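Local coordinates for protein CDA peptide synthetase I (Streptomyces coelicolor, PDB 5DU9) that belongs to the nonribosomal peptide synthetases and is seen here as its condensation domain, built on the fold of the CoA-dependent acyltransferases, at residues A[80-84]-A[96-101]; A[226-230]-A[391-395]. The protein carries 1 engineered substitution. All coordinates share one frame; numbering follows the deposited sequence.

Interaction 1 of 2, residues A[80-84]-A[96-101]; sequences CPPAP and VPYTPV
Tyr98 lies against Ala83 where two irregular segments pass each other at the stem of the long loop joining strands 75-79 and 103-107 of this condensation domain. It is a worked example of how a proline-rich crossing can be tied together without a regular sheet. The Tyr98 ring takes Ala83 CA over one face, a CH-pi contact 3.6 Å from CA to the ring centroid, while the Ala83 CB sits 3.7 Å from Tyr98 CD2. At the ring edge and in its plane, Pro81 O approaches Tyr98 CD1 to 3.2 Å. With CG anti to the carbonyl carbon (chi1 -73°), the ring is brought beside Ala83.

Thr99 supplies the hydrogen bonds of the crossing. Its backbone N-H reaches Pro81 O at 3.3 Å, coming from above the carbonyl plane rather than along a lone pair, and has a weak second partner in Cys80 O. Thr99 OG1 also donates to Cys80 O, in a very short bond whose exact length is doubtful.

Cys80 is buried and packs CB against Pro97 O and SG against the Pro97 ring, with Arg66 and Pro135 nearby. Two waters complete the stem: one donates to both Pro81 O and Pro97 O, and the other accepts from Ala83 N at 3.0 Å while donating to Thr99 O at 2.6 Å.

Interaction 2 of 2, residues A[226-230]-A[391-395]; sequences EPVSL and TDLNI
Ser229 and Asp392 meet through their side chains, the hydroxyl OG lying 3.0 Å from carboxylate oxygen OD1. The pair illustrates how a loop can be held to the beginning of a strand by a few polar atoms, with little buried surface. Ser229 OG stands anti to its own backbone N (chi1 172°), beside the carbonyl carbon, and in that position it lies near Leu230 O as well as Asp392 OD1, with 3.2 Å between Ser229 OG and Leu230 O.

The Asp392 side chain points across to the loop, with CG anti to the backbone N (chi1 168°), and the two carboxylate oxygens divide their work. OD1 takes the serine side and is also hydrogen-bonded to Tyr416 OH, its strongest polar partner; that hydroxyl makes a weak bond to Ser229 OG as well. OD2 faces the backbone of the loop through a water, which donates to OD2 at 2.8 Å and to Val228 O at 2.7 Å. With both oxygens engaged, rotation of the carboxylate is probably restrained.

A looser apolar contact lies beside the polar one. Leu230 CD1 comes within 4.4 Å of Leu393 CD2, at the margin of a cluster in which Leu230 packs on Phe278 and Leu279 of helix 267-283 and Leu393 on Phe409 and Leu421. Leu393 begins strand 393-398, which lies between strands 404-411 and 363-366. Here the chain returns from strand 379-384, a member of the other sheet, into its own: the crossover between the two halves characteristic of condensation domains.

How the interactions relate
Interactions 1 and 2 stand on opposite sides of the chain's centre, their own centres about 40 Å apart and their nearest atoms about 27 Å apart, so they never touch. Interaction 1 is the more peripheral, its centre about 27 Å from that of the chain, against about 16 Å for interaction 2, and belongs to a loop leading into edge strand 103-107 of the six-stranded sheet. Interaction 2 joins a loop to strand 393-398 of the four-stranded sheet, and the side chain of Leu393 is about 12 Å from the bound (2S)-2-amino-N-butyl-propanamide. The link to that pocket is indirect: Asn394, next to Leu393, touches Ser387, one of the residues lining it.

Interaction 1 of 2, residues A[80-84]-A[96-101]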
loop_
_atom_site.group_PDB
_atom_site.type_symbol
_atom_site.label_atom_id
_atom_site.label_comp_id
_atom_site.label_asym_id
_atom_site.label_seq_id
_atom_site.Cartn_x
_atom_site.Cartn_y
_atom_site.Cartn_z
ATOM N N CYS A 80 -8.232 16.768 16.261
ATOM C CA CYS A 80 -9.368 17.668 16.068
ATOM C C CYS A 80 -10.665 16.902 15.812
ATOM O O CYS A 80 -11.002 16.629 14.663
ATOM C CB CYS A 80 -9.098 18.609 14.893
ATOM S SG CYS A 80 -7.605 19.608 15.053
ATOM N N PRO A 81 -11.403 16.558 16.880
ATOM C CA PRO A 81 -12.683 15.861 16.703
ATOM C C PRO A 81 -13.637 16.584 15.748
ATOM O O PRO A 81 -13.520 17.796 15.585
ATOM C CB PRO A 81 -13.264 15.835 18.120
ATOM C CG PRO A 81 -12.086 15.875 19.010
ATOM C CD PRO A 81 -11.041 16.695 18.302
ATOM N N PRO A 82 -14.564 15.849 15.112
ATOM C CA PRO A 82 -15.586 16.528 14.306
ATOM C C PRO A 82 -16.532 17.356 15.167
ATOM O O PRO A 82 -16.481 17.272 16.394
ATOM C CB PRO A 82 -16.339 15.373 13.634
ATOM C CG PRO A 82 -15.438 14.191 13.745
ATOM C CD PRO A 82 -14.670 14.383 15.010
ATOM N N ALA A 83 -17.388 18.143 14.526
ATOM C CA ALA A 83 -18.388 18.924 15.243
ATOM C C ALA A 83 -19.479 18.011 15.799
ATOM O O ALA A 83 -19.656 16.891 15.320
ATOM C CB ALA A 83 -18.989 19.975 14.331
ATOM N N PRO A 84 -20.215 18.485 16.819
ATOM C CA PRO A 84 -21.332 17.700 17.359
ATOM C C PRO A 84 -22.429 17.465 16.325
ATOM O O PRO A 84 -22.649 18.337 15.484
ATOM C CB PRO A 84 -21.851 18.564 18.513
ATOM C CG PRO A 84 -20.726 19.474 18.856
ATOM C CD PRO A 84 -20.010 19.734 17.572
ATOM N N VAL A 96 -10.354 26.132 17.777
ATOM C CA VAL A 96 -9.863 24.830 17.341
ATOM C C VAL A 96 -10.736 24.280 16.214
ATOM O O VAL A 96 -11.931 24.060 16.411
ATOM C CB VAL A 96 -9.843 23.816 18.500
ATOM C CG1 VAL A 96 -9.423 22.448 17.994
ATOM C CG2 VAL A 96 -8.913 24.293 19.607
ATOM N N PRO A 97 -10.147 24.050 15.028
ATOM C CA PRO A 97 -10.976 23.585 13.909
ATOM C C PRO A 97 -11.581 22.205 14.150
ATOM O O PRO A 97 -10.955 21.369 14.798
ATOM C CB PRO A 97 -9.991 23.551 12.735
ATOM C CG PRO A 97 -8.658 23.386 13.362
ATOM C CD PRO A 97 -8.723 24.134 14.658
ATOM N N TYR A 98 -12.796 21.991 13.653
ATOM C CA TYR A 98 -13.414 20.672 13.651
ATOM C C TYR A 98 -13.006 19.938 12.382
ATOM O O TYR A 98 -12.904 20.543 11.318
ATOM C CB TYR A 98 -14.944 20.766 13.712
ATOM C CG TYR A 98 -15.521 21.184 15.046
ATOM C CD1 TYR A 98 -15.323 20.416 16.186
ATOM C CD2 TYR A 98 -16.301 22.327 15.156
ATOM C CE1 TYR A 98 -15.865 20.791 17.405
ATOM C CE2 TYR A 98 -16.847 22.709 16.367
ATOM C CZ TYR A 98 -16.627 21.936 17.489
ATOM O OH TYR A 98 -17.169 22.313 18.697
ATOM N N THR A 99 -12.770 18.636 12.491
ATOM C CA THR A 99 -12.574 17.823 11.302
ATOM C C THR A 99 -13.883 17.793 10.522
ATOM O O THR A 99 -14.912 17.383 11.061
ATOM C CB THR A 99 -12.140 16.389 11.645
ATOM O OG1 THR A 99 -10.820 16.412 12.192
ATOM C CG2 THR A 99 -12.146 15.499 10.397
ATOM N N PRO A 100 -13.858 18.232 9.254
ATOM C CA PRO A 100 -15.070 18.099 8.445
ATOM C C PRO A 100 -15.263 16.666 7.969
ATOM O O PRO A 100 -14.282 15.949 7.768
ATOM C CB PRO A 100 -14.813 19.043 7.270
ATOM C CG PRO A 100 -13.337 19.047 7.120
ATOM C CD PRO A 100 -12.769 18.886 8.507
ATOM N N VAL A 101 -16.514 16.254 7.808
ATOM C CA VAL A 101 -16.814 14.935 7.275
ATOM C C VAL A 101 -17.836 15.057 6.159
ATOM O O VAL A 101 -18.920 15.613 6.344
ATOM C CB VAL A 101 -17.346 13.982 8.352
ATOM C CG1 VAL A 101 -17.473 12.576 7.779
ATOM C CG2 VAL A 101 -16.424 13.984 9.569
HETATM O O HOH W 1 -11.750 19.557 17.035
HETATM O O HOH W 2 -17.347 17.996 11.517
#

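Interaction 2 of 2, residues A[226-230]-A[391-395]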
loop_
_atom_site.group_PDB
_atom_site.type_symbol
_atom_site.label_atom_id
_atom_site.label_comp_id
_atom_site.label_asym_id
_atom_site.label_seq_id
_atom_site.Cartn_x
_atom_site.Cartn_y
_atom_site.Cartn_z
ATOM N N GLU A 226 23.486 1.159 -7.311
ATOM C CA GLU A 226 22.599 2.223 -7.760
ATOM C C GLU A 226 21.257 1.625 -8.165
ATOM O O GLU A 226 21.222 0.588 -8.825
ATOM C CB GLU A 226 23.224 2.984 -8.935
ATOM C CG GLU A 226 22.447 4.215 -9.382
ATOM C CD GLU A 226 22.481 5.340 -8.361
ATOM O OE1 GLU A 226 23.224 5.226 -7.364
ATOM O OE2 GLU A 226 21.763 6.344 -8.559
ATOM N N PRO A 227 20.145 2.256 -7.755
ATOM C CA PRO A 227 18.858 1.743 -8.235
ATOM C C PRO A 227 18.793 1.738 -9.762
ATOM O O PRO A 227 19.308 2.660 -10.401
ATOM C CB PRO A 227 17.843 2.717 -7.633
ATOM C CG PRO A 227 18.508 3.226 -6.402
ATOM C CD PRO A 227 19.968 3.325 -6.756
ATOM N N VAL A 228 18.198 0.692 -10.328
ATOM C CA VAL A 228 18.060 0.572 -11.773
ATOM C C VAL A 228 16.592 0.450 -12.165
ATOM O O VAL A 228 15.798 -0.191 -11.473
ATOM C CB VAL A 228 18.838 -0.646 -12.327
ATOM C CG1 VAL A 228 20.332 -0.470 -12.107
ATOM C CG2 VAL A 228 18.350 -1.944 -11.693
ATOM N N SER A 229 16.249 1.082 -13.283
ATOM C CA SER A 229 14.917 0.988 -13.860
ATOM C C SER A 229 14.917 0.016 -15.035
ATOM O O SER A 229 15.952 -0.217 -15.658
ATOM C CB SER A 229 14.436 2.366 -14.321
ATOM O OG SER A 229 13.219 2.269 -15.039
ATOM N N LEU A 230 13.752 -0.548 -15.333
ATOM C CA LEU A 230 13.601 -1.421 -16.490
ATOM C C LEU A 230 13.683 -0.630 -17.792
ATOM O O LEU A 230 13.536 0.593 -17.800
ATOM C CB LEU A 230 12.274 -2.175 -16.415
ATOM C CG LEU A 230 12.266 -3.379 -15.474
ATOM C CD1 LEU A 230 10.846 -3.778 -15.110
ATOM C CD2 LEU A 230 13.000 -4.549 -16.108
ATOM N N THR A 391 9.891 6.640 -7.572
ATOM C CA THR A 391 10.965 7.092 -8.442
ATOM C C THR A 391 11.066 6.213 -9.687
ATOM O O THR A 391 11.737 6.566 -10.657
ATOM C CB THR A 391 12.321 7.076 -7.716
ATOM O OG1 THR A 391 12.597 5.753 -7.240
ATOM C CG2 THR A 391 12.313 8.038 -6.541
ATOM N N ASP A 392 10.393 5.069 -9.654
ATOM C CA ASP A 392 10.502 4.096 -10.732
ATOM C C ASP A 392 9.187 3.330 -10.895
ATOM O O ASP A 392 8.329 3.728 -11.683
ATOM C CB ASP A 392 11.675 3.145 -10.451
ATOM C CG ASP A 392 11.694 1.935 -11.366
ATOM O OD1 ASP A 392 11.451 2.098 -12.576
ATOM O OD2 ASP A 392 11.950 0.818 -10.870
ATOM N N LEU A 393 9.023 2.251 -10.140
ATOM C CA LEU A 393 7.883 1.354 -10.324
ATOM C C LEU A 393 7.419 0.709 -9.023
ATOM O O LEU A 393 8.236 0.207 -8.249
ATOM C CB LEU A 393 8.247 0.257 -11.335
ATOM C CG LEU A 393 7.179 -0.786 -11.678
ATOM C CD1 LEU A 393 6.058 -0.173 -12.499
ATOM C CD2 LEU A 393 7.815 -1.956 -12.418
ATOM N N ASN A 394 6.108 0.727 -8.787
ATOM C CA ASN A 394 5.491 -0.126 -7.776
ATOM C C ASN A 394 4.704 -1.206 -8.480
ATOM O O ASN A 394 4.010 -0.930 -9.461
ATOM C CB ASN A 394 4.534 0.632 -6.844
ATOM C CG ASN A 394 5.134 1.880 -6.253
ATOM O OD1 ASN A 394 6.296 1.900 -5.846
ATOM N ND2 ASN A 394 4.326 2.938 -6.177
ATOM N N ILE A 395 4.804 -2.425 -7.967
ATOM C CA ILE A 395 3.983 -3.535 -8.425
ATOM C C ILE A 395 3.075 -3.932 -7.273
ATOM O O ILE A 395 3.542 -4.419 -6.252
ATOM C CB ILE A 395 4.835 -4.732 -8.876
ATOM C CG1 ILE A 395 5.723 -4.314 -10.050
ATOM C CG2 ILE A 395 3.941 -5.902 -9.265
ATOM C CD1 ILE A 395 6.731 -5.355 -10.472
HETATM O O HOH W 3 14.242 0.253 -9.321
#